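Outer membrane protein (Bartonella henselae, PDB 2FI9) is of unknown function; though named an outer membrane protein, it belongs to the DUF498/DUF598 family and folds as a small mixed alpha/beta domain. Local coordinates at residues 36-41 against 60-65; 45-50 against 121-126; 51-56 against 79-84; 74-79 against 98-103. All coordinates share one frame; numbering follows the deposited sequence.

Interaction 1. Residues 36-41 against 60-65; sequences SIICIP and SRVLEE
Arg61 begins the contact from helix 60-64, laying CB 3.6 Å from CD1 of Ile40 on strand 36-40. This is helix-on-sheet packing: the short helix lies over one face of the five-stranded mixed sheet, at strand 36-40, its axis only 9° from the strand direction and 9.2 Å away at closest approach. The rest of the Arg61 side chain runs on extended, and its charged end makes a cation-pi contact with Tyr45 of the next strand. One residue further along, Val62 rests a single methyl, CG2, against two isoleucines. It sits 3.4 Å from Ile38 CD1, tighter than carbons usually pack, and 3.8 Å from Ile40 CG2. Glu65, where the chain leaves helical geometry, comes back to the strand end. Its CG lies anti to the carbonyl carbon (chi1 -64°), and beyond it the chain is extended, crossing Ile40 at about a right angle. The carboxylate borders apolar groups, but OE2 is hydrogen-bonded to Ser42 OG, just past the strand. OE1 lies 3.6 Å from Pro41 CD, while OE2 itself sits 3.2 Å from Ile40 CD1.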
loop_
_atom_site.group_PDB
_atom_site.type_symbol
_atom_site.label_atom_id
_atom_site.label_comp_id
_atom_site.label_asym_id
_atom_site.label_seq_id
_atom_site.Cartn_x
_atom_site.Cartn_y
_atom_site.Cartn_z
ATOM N N SER A 36 0.773 -8.160 -5.844
ATOM C CA SER A 36 0.541 -6.896 -5.174
ATOM C C SER A 36 0.524 -7.100 -3.658
ATOM O O SER A 36 0.232 -8.204 -3.172
ATOM C CB SER A 36 -0.780 -6.303 -5.642
ATOM O OG SER A 36 -0.741 -6.043 -7.048
ATOM N N ILE A 37 0.848 -6.048 -2.913
ATOM C CA ILE A 37 0.934 -6.165 -1.453
ATOM C C ILE A 37 0.273 -4.991 -0.756
ATOM O O ILE A 37 0.148 -3.890 -1.313
ATOM C CB ILE A 37 2.405 -6.315 -0.939
ATOM C CG1 ILE A 37 3.283 -5.138 -1.390
ATOM C CG2 ILE A 37 2.983 -7.638 -1.389
ATOM C CD1 ILE A 37 4.634 -5.070 -0.672
ATOM N N ILE A 38 -0.169 -5.248 0.459
ATOM C CA ILE A 38 -0.586 -4.198 1.357
ATOM C C ILE A 38 0.335 -4.251 2.603
ATOM O O ILE A 38 0.660 -5.324 3.086
ATOM C CB ILE A 38 -2.082 -4.339 1.694
ATOM C CG1 ILE A 38 -2.650 -3.009 2.167
ATOM C CG2 ILE A 38 -2.350 -5.455 2.702
ATOM C CD1 ILE A 38 -4.157 -2.981 2.092
ATOM N N CYS A 39 0.783 -3.090 3.065
ATOM C CA CYS A 39 1.741 -2.984 4.147
ATOM C C CYS A 39 1.081 -2.172 5.226
ATOM O O CYS A 39 0.831 -0.982 5.051
ATOM C CB CYS A 39 2.999 -2.251 3.673
ATOM S SG CYS A 39 3.755 -2.941 2.195
ATOM N N ILE A 40 0.764 -2.818 6.334
ATOM C CA ILE A 40 0.022 -2.169 7.410
ATOM C C ILE A 40 0.702 -2.526 8.747
ATOM O O ILE A 40 1.596 -3.375 8.770
ATOM C CB ILE A 40 -1.477 -2.565 7.354
ATOM C CG1 ILE A 40 -1.619 -4.096 7.334
ATOM C CG2 ILE A 40 -2.111 -1.970 6.111
ATOM C CD1 ILE A 40 -3.067 -4.594 7.345
ATOM N N PRO A 41 0.356 -1.829 9.844
ATOM C CA PRO A 41 1.062 -2.157 11.100
ATOM C C PRO A 41 1.123 -3.645 11.467
ATOM O O PRO A 41 2.123 -4.077 12.074
ATOM C CB PRO A 41 0.295 -1.344 12.147
ATOM C CG PRO A 41 -0.110 -0.139 11.378
ATOM C CD PRO A 41 -0.564 -0.693 10.029
ATOM N N SER A 60 -9.746 -3.239 2.619
ATOM C CA SER A 60 -10.454 -3.703 3.813
ATOM C C SER A 60 -9.558 -3.860 5.053
ATOM O O SER A 60 -9.973 -3.521 6.153
ATOM C CB SER A 60 -11.202 -5.009 3.525
ATOM O OG SER A 60 -10.309 -6.005 3.061
ATOM N N ARG A 61 -8.325 -4.336 4.877
ATOM C CA ARG A 61 -7.419 -4.481 6.020
ATOM C C ARG A 61 -6.971 -3.128 6.575
ATOM O O ARG A 61 -6.752 -2.987 7.797
ATOM C CB ARG A 61 -6.202 -5.328 5.663
ATOM C CG ARG A 61 -6.437 -6.820 5.758
ATOM C CD ARG A 61 -5.119 -7.562 5.542
ATOM N NE ARG A 61 -5.273 -9.015 5.560
ATOM C CZ ARG A 61 -5.276 -9.769 6.663
ATOM N NH1 ARG A 61 -5.147 -9.225 7.872
ATOM N NH2 ARG A 61 -5.402 -11.087 6.562
ATOM N N VAL A 62 -6.828 -2.151 5.673
ATOM C CA VAL A 62 -6.489 -0.786 6.055
ATOM C C VAL A 62 -7.614 -0.191 6.893
ATOM O O VAL A 62 -7.366 0.360 7.967
ATOM C CB VAL A 62 -6.213 0.102 4.826
ATOM C CG1 VAL A 62 -6.087 1.570 5.221
ATOM C CG2 VAL A 62 -4.963 -0.346 4.149
ATOM N N LEU A 63 -8.847 -0.318 6.416
ATOM C CA LEU A 63 -9.983 0.222 7.141
ATOM C C LEU A 63 -10.047 -0.419 8.536
ATOM O O LEU A 63 -10.260 0.260 9.544
ATOM C CB LEU A 63 -11.283 -0.011 6.355
ATOM C CG LEU A 63 -11.335 0.725 4.995
ATOM C CD1 LEU A 63 -12.596 0.356 4.231
ATOM C CD2 LEU A 63 -11.254 2.250 5.152
ATOM N N GLU A 64 -9.845 -1.727 8.584
ATOM C CA GLU A 64 -9.969 -2.478 9.830
ATOM C C GLU A 64 -8.905 -2.099 10.869
ATOM O O GLU A 64 -9.125 -2.236 12.074
ATOM C CB GLU A 64 -9.921 -3.983 9.531
ATOM C CG GLU A 64 -11.165 -4.502 8.765
ATOM C CD GLU A 64 -10.936 -5.872 8.101
ATOM O OE1 GLU A 64 -9.964 -6.565 8.479
ATOM O OE2 GLU A 64 -11.735 -6.271 7.222
ATOM N N GLU A 65 -7.751 -1.630 10.396
ATOM C CA GLU A 65 -6.650 -1.243 11.275
ATOM C C GLU A 65 -6.489 0.278 11.329
ATOM O O GLU A 65 -5.411 0.786 11.657
ATOM C CB GLU A 65 -5.350 -1.886 10.793
ATOM C CG GLU A 65 -5.360 -3.386 10.868
ATOM C CD GLU A 65 -3.973 -4.006 10.711
ATOM O OE1 GLU A 65 -2.934 -3.320 10.918
ATOM O OE2 GLU A 65 -3.935 -5.203 10.376
#

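Interaction 2. Residues 45-50 against 121-126; sequences YGIDMT and AALLFA
Met49 carries this contact, meeting Phe125 along its side chain and Leu123 with its sulphur. CB of Met49 comes to the edge of the Phe125 ring, in its plane, 3.8 Å from CD1. The chain then bends at chi3 (82°), and the terminal CE turns back to lie 4.2 Å from that same CD1. SD rests 4.0 Å from Leu123 CD1 and 4.1 Å from Phe125 CA. The backbone of Met49 joins in too, its O lying 4.0 Å from Phe125 CE1. Ile47 also crosses the side chain of Leu123 at about a right angle, but their methyls are modelled too close together for the detail to be trusted.

The two segments belong to the five-stranded mixed sheet without being neighbours in it. Strand 36-40 runs between strands 43-47 and 120-124, antiparallel to both, and the side chains meet across it and beyond its Ser36 end. Ser36 is touched by both Met49 and Phe125, pairs with Ile47 through the backbone, and uses OG to bond Ala126 N.

An inverse gamma turn centred on Asp48 leads into Met49 and probably helps to place it, with a weak bond of 3.0 Å from Met49 N to Ile47 O. In Phe125, CG anti to its own N (chi1 -177°) carries the ring toward Met49. The Phe125 carbonyl O is hydrogen-bonded to Thr103 OG1. Further out, Pro54 and Ile59 pack on Leu123, and Asp58 touches Met49.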
loop_
_atom_site.group_PDB
_atom_site.type_symbol
_atom_site.label_atom_id
_atom_site.label_comp_id
_atom_site.label_asym_id
_atom_site.label_seq_id
_atom_site.Cartn_x
_atom_site.Cartn_y
_atom_site.Cartn_z
ATOM N N TYR A 45 0.917 -8.218 3.576
ATOM C CA TYR A 45 0.045 -9.285 3.087
ATOM C C TYR A 45 -0.052 -9.225 1.567
ATOM O O TYR A 45 -0.086 -8.136 0.990
ATOM C CB TYR A 45 -1.374 -9.099 3.629
ATOM C CG TYR A 45 -1.498 -9.055 5.129
ATOM C CD1 TYR A 45 -1.914 -10.175 5.841
ATOM C CD2 TYR A 45 -1.226 -7.885 5.835
ATOM C CE1 TYR A 45 -2.042 -10.143 7.225
ATOM C CE2 TYR A 45 -1.347 -7.833 7.220
ATOM C CZ TYR A 45 -1.767 -8.967 7.904
ATOM O OH TYR A 45 -1.884 -8.939 9.275
ATOM N N GLY A 46 -0.111 -10.383 0.918
ATOM C CA GLY A 46 -0.451 -10.407 -0.505
ATOM C C GLY A 46 -1.908 -10.035 -0.704
ATOM O O GLY A 46 -2.774 -10.404 0.098
ATOM N N ILE A 47 -2.181 -9.270 -1.758
ATOM C CA ILE A 47 -3.550 -9.047 -2.187
ATOM C C ILE A 47 -3.650 -9.275 -3.690
ATOM O O ILE A 47 -2.754 -8.915 -4.465
ATOM C CB ILE A 47 -4.094 -7.653 -1.813
ATOM C CG1 ILE A 47 -3.038 -6.586 -2.028
ATOM C CG2 ILE A 47 -4.585 -7.639 -0.357
ATOM C CD1 ILE A 47 -3.602 -5.273 -2.401
ATOM N N ASP A 48 -4.750 -9.888 -4.090
ATOM C CA ASP A 48 -4.931 -10.295 -5.458
ATOM C C ASP A 48 -5.584 -9.182 -6.253
ATOM O O ASP A 48 -6.772 -9.251 -6.550
ATOM C CB ASP A 48 -5.786 -11.549 -5.510
ATOM C CG ASP A 48 -5.633 -12.294 -6.816
ATOM O OD1 ASP A 48 -4.543 -12.209 -7.439
ATOM O OD2 ASP A 48 -6.608 -12.972 -7.218
ATOM N N MET A 49 -4.810 -8.151 -6.581
ATOM C CA MET A 49 -5.304 -7.072 -7.438
ATOM C C MET A 49 -5.240 -7.524 -8.910
ATOM O O MET A 49 -4.191 -7.941 -9.386
ATOM C CB MET A 49 -4.485 -5.788 -7.223
ATOM C CG MET A 49 -4.638 -5.132 -5.845
ATOM S SD MET A 49 -3.541 -3.706 -5.577
ATOM C CE MET A 49 -4.516 -2.453 -6.406
ATOM N N THR A 50 -6.358 -7.470 -9.620
ATOM C CA THR A 50 -6.348 -7.764 -11.068
ATOM C C THR A 50 -5.918 -6.548 -11.884
ATOM O O THR A 50 -5.631 -6.646 -13.090
ATOM C CB THR A 50 -7.729 -8.154 -11.577
ATOM O OG1 THR A 50 -8.627 -7.062 -11.342
ATOM C CG2 THR A 50 -8.220 -9.420 -10.897
ATOM N N ALA A 121 0.770 3.435 5.928
ATOM C CA ALA A 121 0.404 2.179 5.306
ATOM C C ALA A 121 0.583 2.363 3.815
ATOM O O ALA A 121 0.573 3.488 3.322
ATOM C CB ALA A 121 -1.065 1.813 5.631
ATOM N N ALA A 122 0.735 1.262 3.088
ATOM C CA ALA A 122 0.819 1.319 1.628
ATOM C C ALA A 122 0.044 0.175 0.992
ATOM O O ALA A 122 0.068 -0.951 1.490
ATOM C CB ALA A 122 2.277 1.265 1.187
ATOM N N LEU A 123 -0.652 0.471 -0.106
ATOM C CA LEU A 123 -1.238 -0.540 -0.947
ATOM C C LEU A 123 -0.487 -0.442 -2.250
ATOM O O LEU A 123 -0.484 0.611 -2.875
ATOM C CB LEU A 123 -2.722 -0.242 -1.173
ATOM C CG LEU A 123 -3.474 -1.159 -2.141
ATOM C CD1 LEU A 123 -3.333 -2.613 -1.774
ATOM C CD2 LEU A 123 -4.973 -0.788 -2.198
ATOM N N LEU A 124 0.157 -1.523 -2.670
ATOM C CA LEU A 124 1.071 -1.419 -3.803
ATOM C C LEU A 124 0.728 -2.401 -4.915
ATOM O O LEU A 124 0.890 -3.607 -4.735
ATOM C CB LEU A 124 2.517 -1.620 -3.332
ATOM C CG LEU A 124 2.996 -0.733 -2.171
ATOM C CD1 LEU A 124 4.294 -1.224 -1.567
ATOM C CD2 LEU A 124 3.173 0.722 -2.601
ATOM N N PHE A 125 0.269 -1.886 -6.058
ATOM C CA PHE A 125 0.068 -2.724 -7.232
ATOM C C PHE A 125 1.412 -3.079 -7.820
ATOM O O PHE A 125 2.203 -2.204 -8.128
ATOM C CB PHE A 125 -0.769 -2.016 -8.273
ATOM C CG PHE A 125 -1.072 -2.851 -9.492
ATOM C CD1 PHE A 125 -1.984 -3.901 -9.424
ATOM C CD2 PHE A 125 -0.478 -2.557 -10.718
ATOM C CE1 PHE A 125 -2.279 -4.658 -10.547
ATOM C CE2 PHE A 125 -0.792 -3.306 -11.867
ATOM C CZ PHE A 125 -1.685 -4.355 -11.778
ATOM N N ALA A 126 1.655 -4.373 -7.981
ATOM C CA ALA A 126 2.941 -4.860 -8.472
ATOM C C ALA A 126 3.047 -4.580 -9.953
ATOM O O ALA A 126 2.180 -4.976 -10.717
ATOM C CB ALA A 126 3.057 -6.333 -8.229
#

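Interaction 3. Residues 51-56 against 79-84; sequences GPVPTQ and ELLRLP
Val53 and Leu81 lead a contact made mainly of apolar side chains between two irregular loops. The two methyls of Val53 are used separately. CG1, anti to the backbone N (chi1 -174°), presses 3.4 Å from Pro84 CG, a tighter fit than carbons usually make, with the valine and the proline ring sliding past each other in opposite directions. CG2 goes to Leu81, 3.7 Å from CD1, and there the side chains cross at about a right angle. That same leucine methyl also receives the ring of Pro52, whose CG is likewise 3.7 Å away, so one branch of Leu81 serves two partners.

The remaining apolar pair is looser and more buried. Pro54 CG lies 4.2 Å from Leu83 CD1, and both residues also rest on Ile74 of strand 71-75. Backbone enters once among the closer approaches, where Pro54 O stands 4.0 Å from Pro84 CG.

The hydrogen bonds of these loops lie outside the contact itself. The backbone of Leu81 is tied to the end of strand 71-75 and to edge strand 97-101. Leu83 O takes Arg88 NH1 from the following helix, whereas Thr55 N to Asp58 OD2 is a bond within the loop that leads to helix 60-64.

Much of Val53 stays on the surface, while Pro54 and Leu83 are buried. Pro84 stands at the N-cap position of helix 85-93, which makes 79-84 part of the first connection in the beta-alpha-beta unit of strand 71-75, helix 85-93 and strand 97-101, here packed against the proline-rich loop leading towards helix 60-64.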
loop_
_atom_site.group_PDB
_atom_site.type_symbol
_atom_site.label_atom_id
_atom_site.label_comp_id
_atom_site.label_asym_id
_atom_site.label_seq_id
_atom_site.Cartn_x
_atom_site.Cartn_y
_atom_site.Cartn_z
ATOM N N GLY A 51 -5.909 -5.403 -11.217
ATOM C CA GLY A 51 -5.649 -4.137 -11.876
ATOM C C GLY A 51 -5.195 -3.086 -10.897
ATOM O O GLY A 51 -5.360 -3.250 -9.689
ATOM N N PRO A 52 -4.619 -1.996 -11.418
ATOM C CA PRO A 52 -3.986 -0.963 -10.608
ATOM C C PRO A 52 -4.932 -0.086 -9.776
ATOM O O PRO A 52 -4.461 0.608 -8.872
ATOM C CB PRO A 52 -3.237 -0.129 -11.644
ATOM C CG PRO A 52 -3.982 -0.335 -12.891
ATOM C CD PRO A 52 -4.490 -1.722 -12.862
ATOM N N VAL A 53 -6.230 -0.120 -10.060
ATOM C CA VAL A 53 -7.191 0.664 -9.274
ATOM C C VAL A 53 -7.740 -0.206 -8.144
ATOM O O VAL A 53 -8.354 -1.239 -8.405
ATOM C CB VAL A 53 -8.396 1.172 -10.104
ATOM C CG1 VAL A 53 -9.248 2.089 -9.248
ATOM C CG2 VAL A 53 -7.961 1.897 -11.388
ATOM N N PRO A 54 -7.521 0.206 -6.882
ATOM C CA PRO A 54 -7.946 -0.622 -5.772
ATOM C C PRO A 54 -9.461 -0.693 -5.646
ATOM O O PRO A 54 -10.170 0.235 -6.061
ATOM C CB PRO A 54 -7.351 0.080 -4.548
ATOM C CG PRO A 54 -7.076 1.432 -4.952
ATOM C CD PRO A 54 -6.898 1.467 -6.440
ATOM N N THR A 55 -9.932 -1.809 -5.100
ATOM C CA THR A 55 -11.341 -2.011 -4.821
ATOM C C THR A 55 -11.576 -1.840 -3.321
ATOM O O THR A 55 -10.625 -1.691 -2.540
ATOM C CB THR A 55 -11.798 -3.421 -5.242
ATOM O OG1 THR A 55 -11.167 -4.391 -4.400
ATOM C CG2 THR A 55 -11.424 -3.701 -6.688
ATOM N N GLN A 56 -12.847 -1.856 -2.922
ATOM C CA GLN A 56 -13.206 -1.810 -1.509
ATOM C C GLN A 56 -12.568 -2.962 -0.725
ATOM O O GLN A 56 -11.996 -2.740 0.344
ATOM C CB GLN A 56 -14.732 -1.747 -1.360
ATOM C CG GLN A 56 -15.294 -0.474 -2.029
ATOM C CD GLN A 56 -16.809 -0.439 -2.183
ATOM O OE1 GLN A 56 -17.549 -1.018 -1.381
ATOM N NE2 GLN A 56 -17.274 0.275 -3.210
ATOM N N GLU A 79 1.339 4.286 -13.883
ATOM C CA GLU A 79 0.769 5.620 -14.022
ATOM C C GLU A 79 0.006 5.968 -12.767
ATOM O O GLU A 79 -0.578 5.089 -12.128
ATOM C CB GLU A 79 -0.184 5.683 -15.222
ATOM C CG GLU A 79 0.491 5.564 -16.573
ATOM C CD GLU A 79 1.386 6.744 -16.883
ATOM O OE1 GLU A 79 0.893 7.897 -16.808
ATOM O OE2 GLU A 79 2.578 6.510 -17.206
ATOM N N LEU A 80 -0.012 7.252 -12.425
ATOM C CA LEU A 80 -0.806 7.725 -11.295
ATOM C C LEU A 80 -2.290 7.730 -11.714
ATOM O O LEU A 80 -2.667 8.357 -12.713
ATOM C CB LEU A 80 -0.332 9.117 -10.860
ATOM C CG LEU A 80 -0.957 9.831 -9.651
ATOM C CD1 LEU A 80 -0.055 10.980 -9.230
ATOM C CD2 LEU A 80 -2.379 10.350 -9.913
ATOM N N LEU A 81 -3.118 7.028 -10.946
ATOM C CA LEU A 81 -4.556 6.922 -11.220
ATOM C C LEU A 81 -5.370 7.496 -10.070
ATOM O O LEU A 81 -4.932 7.466 -8.929
ATOM C CB LEU A 81 -4.943 5.456 -11.422
ATOM C CG LEU A 81 -4.186 4.671 -12.483
ATOM C CD1 LEU A 81 -4.766 3.256 -12.622
ATOM C CD2 LEU A 81 -4.201 5.407 -13.833
ATOM N N ARG A 82 -6.552 8.025 -10.379
ATOM C CA ARG A 82 -7.456 8.585 -9.369
ATOM C C ARG A 82 -8.032 7.533 -8.459
ATOM O O ARG A 82 -8.320 6.420 -8.882
ATOM C CB ARG A 82 -8.615 9.331 -10.055
ATOM C CG ARG A 82 -8.173 10.547 -10.851
ATOM C CD ARG A 82 -7.688 11.722 -9.975
ATOM N NE ARG A 82 -8.397 11.835 -8.694
ATOM C CZ ARG A 82 -9.679 12.164 -8.544
ATOM N NH1 ARG A 82 -10.447 12.419 -9.599
ATOM N NH2 ARG A 82 -10.193 12.227 -7.322
ATOM N N LEU A 83 -8.203 7.899 -7.199
ATOM C CA LEU A 83 -8.848 7.038 -6.232
ATOM C C LEU A 83 -10.358 7.125 -6.488
ATOM O O LEU A 83 -10.901 8.223 -6.572
ATOM C CB LEU A 83 -8.519 7.518 -4.824
ATOM C CG LEU A 83 -8.917 6.622 -3.666
ATOM C CD1 LEU A 83 -8.272 5.256 -3.817
ATOM C CD2 LEU A 83 -8.488 7.290 -2.366
ATOM N N PRO A 84 -11.028 5.968 -6.669
ATOM C CA PRO A 84 -12.466 5.960 -6.933
ATOM C C PRO A 84 -13.244 6.598 -5.784
ATOM O O PRO A 84 -12.826 6.520 -4.621
ATOM C CB PRO A 84 -12.807 4.469 -7.038
ATOM C CG PRO A 84 -11.501 3.770 -7.285
ATOM C CD PRO A 84 -10.445 4.611 -6.664
#

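Interaction 4. Residues 74-79 against 98-103; sequences IGTGVE and SDTMST
Ile74 and Met101 are joined by a backbone bond of parallel sheet pairing, Met101 N giving to Ile74 O at 3.0 Å. Ile74 N in turn gives to Asp99 O (2.9 Å), and one step on Thr76 N gives to Met101 O (2.9 Å). Two of these accepting carbonyls, those of Ile74 and Met101, also receive a CA-H...O contact: CA of Thr100 lies 3.2 Å from Ile74 O, and CA of Gly75 lies 3.3 Å from Met101 O. Near Ile74, the Thr76 methyl CG2 lies against CB and CG2 of Thr100 as the two threonine side chains cross.

Past the strand ends the hydrogen bonding continues through Gly77, which is gripped twice by Thr103. Gly77 N gives to Thr103 OG1 at 3.0 Å; Gly77 O receives Thr103 N at 2.7 Å, a nearly straight bond (168°) lying in the carbonyl plane on a lone pair. The Thr103 hydroxyl, already accepting there, is also bonded to Phe125 O, a link to strand 120-124's end. Thr76 OG1 gives to Glu79 O (2.8 Å) and is bonded to Leu81 N; Thr100 OG1 is held by Leu81 O.

Ser102 N-caps helix 103-115 with OG on Ala105 N. Two backbone NH groups at this helix start, those of Thr103 and Ala105, therefore have acceptors, one from the loop and one from the cap. The Gly77 carbonyl faces the positive end of the helix dipole, which would probably polarise it and strengthen its short bond to Thr103 N.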
loop_
_atom_site.group_PDB
_atom_site.type_symbol
_atom_site.label_atom_id
_atom_site.label_comp_id
_atom_site.label_asym_id
_atom_site.label_seq_id
_atom_site.Cartn_x
_atom_site.Cartn_y
_atom_site.Cartn_z
ATOM N N ILE A 74 -1.092 4.898 -1.979
ATOM C CA ILE A 74 -1.603 3.942 -2.927
ATOM C C ILE A 74 -0.785 3.994 -4.209
ATOM O O ILE A 74 -0.769 5.012 -4.935
ATOM C CB ILE A 74 -3.106 4.187 -3.201
ATOM C CG1 ILE A 74 -3.873 4.096 -1.875
ATOM C CG2 ILE A 74 -3.641 3.158 -4.203
ATOM C CD1 ILE A 74 -5.243 4.729 -1.903
ATOM N N GLY A 75 -0.081 2.898 -4.472
ATOM C CA GLY A 75 0.745 2.772 -5.675
ATOM C C GLY A 75 -0.128 2.141 -6.733
ATOM O O GLY A 75 -0.518 0.968 -6.592
ATOM N N THR A 76 -0.446 2.925 -7.773
ATOM C CA THR A 76 -1.400 2.521 -8.816
ATOM C C THR A 76 -0.738 2.044 -10.111
ATOM O O THR A 76 -1.260 2.286 -11.231
ATOM C CB THR A 76 -2.405 3.653 -9.156
ATOM O OG1 THR A 76 -1.698 4.832 -9.567
ATOM C CG2 THR A 76 -3.292 3.979 -7.965
ATOM N N GLY A 77 0.414 1.397 -9.969
ATOM C CA GLY A 77 1.135 0.837 -11.110
ATOM C C GLY A 77 2.070 1.840 -11.772
ATOM O O GLY A 77 2.706 2.641 -11.085
ATOM N N VAL A 78 2.173 1.783 -13.099
ATOM C CA VAL A 78 3.125 2.640 -13.810
ATOM C C VAL A 78 2.650 4.077 -13.942
ATOM O O VAL A 78 3.458 4.984 -14.111
ATOM C CB VAL A 78 3.556 2.082 -15.211
ATOM C CG1 VAL A 78 4.331 0.808 -15.052
ATOM C CG2 VAL A 78 2.356 1.881 -16.144
ATOM N N GLU A 79 1.339 4.286 -13.883
ATOM C CA GLU A 79 0.769 5.620 -14.022
ATOM C C GLU A 79 0.006 5.968 -12.767
ATOM O O GLU A 79 -0.578 5.089 -12.128
ATOM C CB GLU A 79 -0.184 5.683 -15.222
ATOM C CG GLU A 79 0.491 5.564 -16.573
ATOM C CD GLU A 79 1.386 6.744 -16.883
ATOM O OE1 GLU A 79 0.893 7.897 -16.808
ATOM O OE2 GLU A 79 2.578 6.510 -17.206
ATOM N N SER A 98 -5.051 9.953 2.468
ATOM C CA SER A 98 -4.545 9.042 1.454
ATOM C C SER A 98 -4.249 9.717 0.140
ATOM O O SER A 98 -4.799 10.776 -0.178
ATOM C CB SER A 98 -5.506 7.859 1.252
ATOM O OG SER A 98 -6.750 8.290 0.724
ATOM N N ASP A 99 -3.369 9.103 -0.636
ATOM C CA ASP A 99 -3.037 9.666 -1.917
ATOM C C ASP A 99 -2.510 8.600 -2.854
ATOM O O ASP A 99 -1.958 7.597 -2.417
ATOM C CB ASP A 99 -2.046 10.798 -1.765
ATOM C CG ASP A 99 -2.136 11.793 -2.894
ATOM O OD1 ASP A 99 -3.117 11.756 -3.706
ATOM O OD2 ASP A 99 -1.212 12.624 -2.978
ATOM N N THR A 100 -2.707 8.821 -4.148
ATOM C CA THR A 100 -2.237 7.897 -5.152
ATOM C C THR A 100 -1.009 8.482 -5.851
ATOM O O THR A 100 -0.808 9.697 -5.870
ATOM C CB THR A 100 -3.340 7.624 -6.185
ATOM O OG1 THR A 100 -3.678 8.855 -6.809
ATOM C CG2 THR A 100 -4.618 7.055 -5.502
ATOM N N MET A 101 -0.224 7.599 -6.454
ATOM C CA MET A 101 1.031 7.928 -7.199
ATOM C C MET A 101 1.433 6.580 -7.811
ATOM O O MET A 101 0.873 5.530 -7.436
ATOM C CB MET A 101 2.141 8.411 -6.225
ATOM C CG MET A 101 2.391 7.469 -4.990
ATOM S SD MET A 101 3.111 8.169 -3.458
ATOM C CE MET A 101 1.700 9.106 -2.845
ATOM N N SER A 102 2.369 6.588 -8.743
ATOM C CA SER A 102 2.889 5.340 -9.287
ATOM C C SER A 102 3.392 4.398 -8.187
ATOM O O SER A 102 3.689 4.827 -7.046
ATOM C CB SER A 102 4.029 5.640 -10.255
ATOM O OG SER A 102 5.147 6.103 -9.519
ATOM N N THR A 103 3.480 3.108 -8.505
ATOM C CA THR A 103 3.975 2.126 -7.536
ATOM C C THR A 103 5.397 2.479 -7.093
ATOM O O THR A 103 5.708 2.403 -5.908
ATOM C CB THR A 103 3.853 0.685 -8.065
ATOM O OG1 THR A 103 2.471 0.329 -8.086
ATOM C CG2 THR A 103 4.619 -0.350 -7.154
#

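How the interactions relate
Interactions 1, 2 and 4 all reach the five-stranded sheet, whereas interaction 3 joins two loops beside it. Strand 36-40 of interaction 1 bonds through its backbone to strand 120-124 of interaction 2, which does the same to strand 71-75 of interaction 4. The chemistry divides accordingly: interaction 4 is written in hydrogen bonds, while the other three rely on side-chain packing. Interactions 1, 3 and 4 are partly buried; interaction 2 is a surface contact. Interactions 3 and 4 share Glu79, and Pro52 and Pro54 pack against interaction 2's Phe125 and Leu123. Interactions 1 and 4 lie on opposite sides of the chain's centre, about 15 Å between centres.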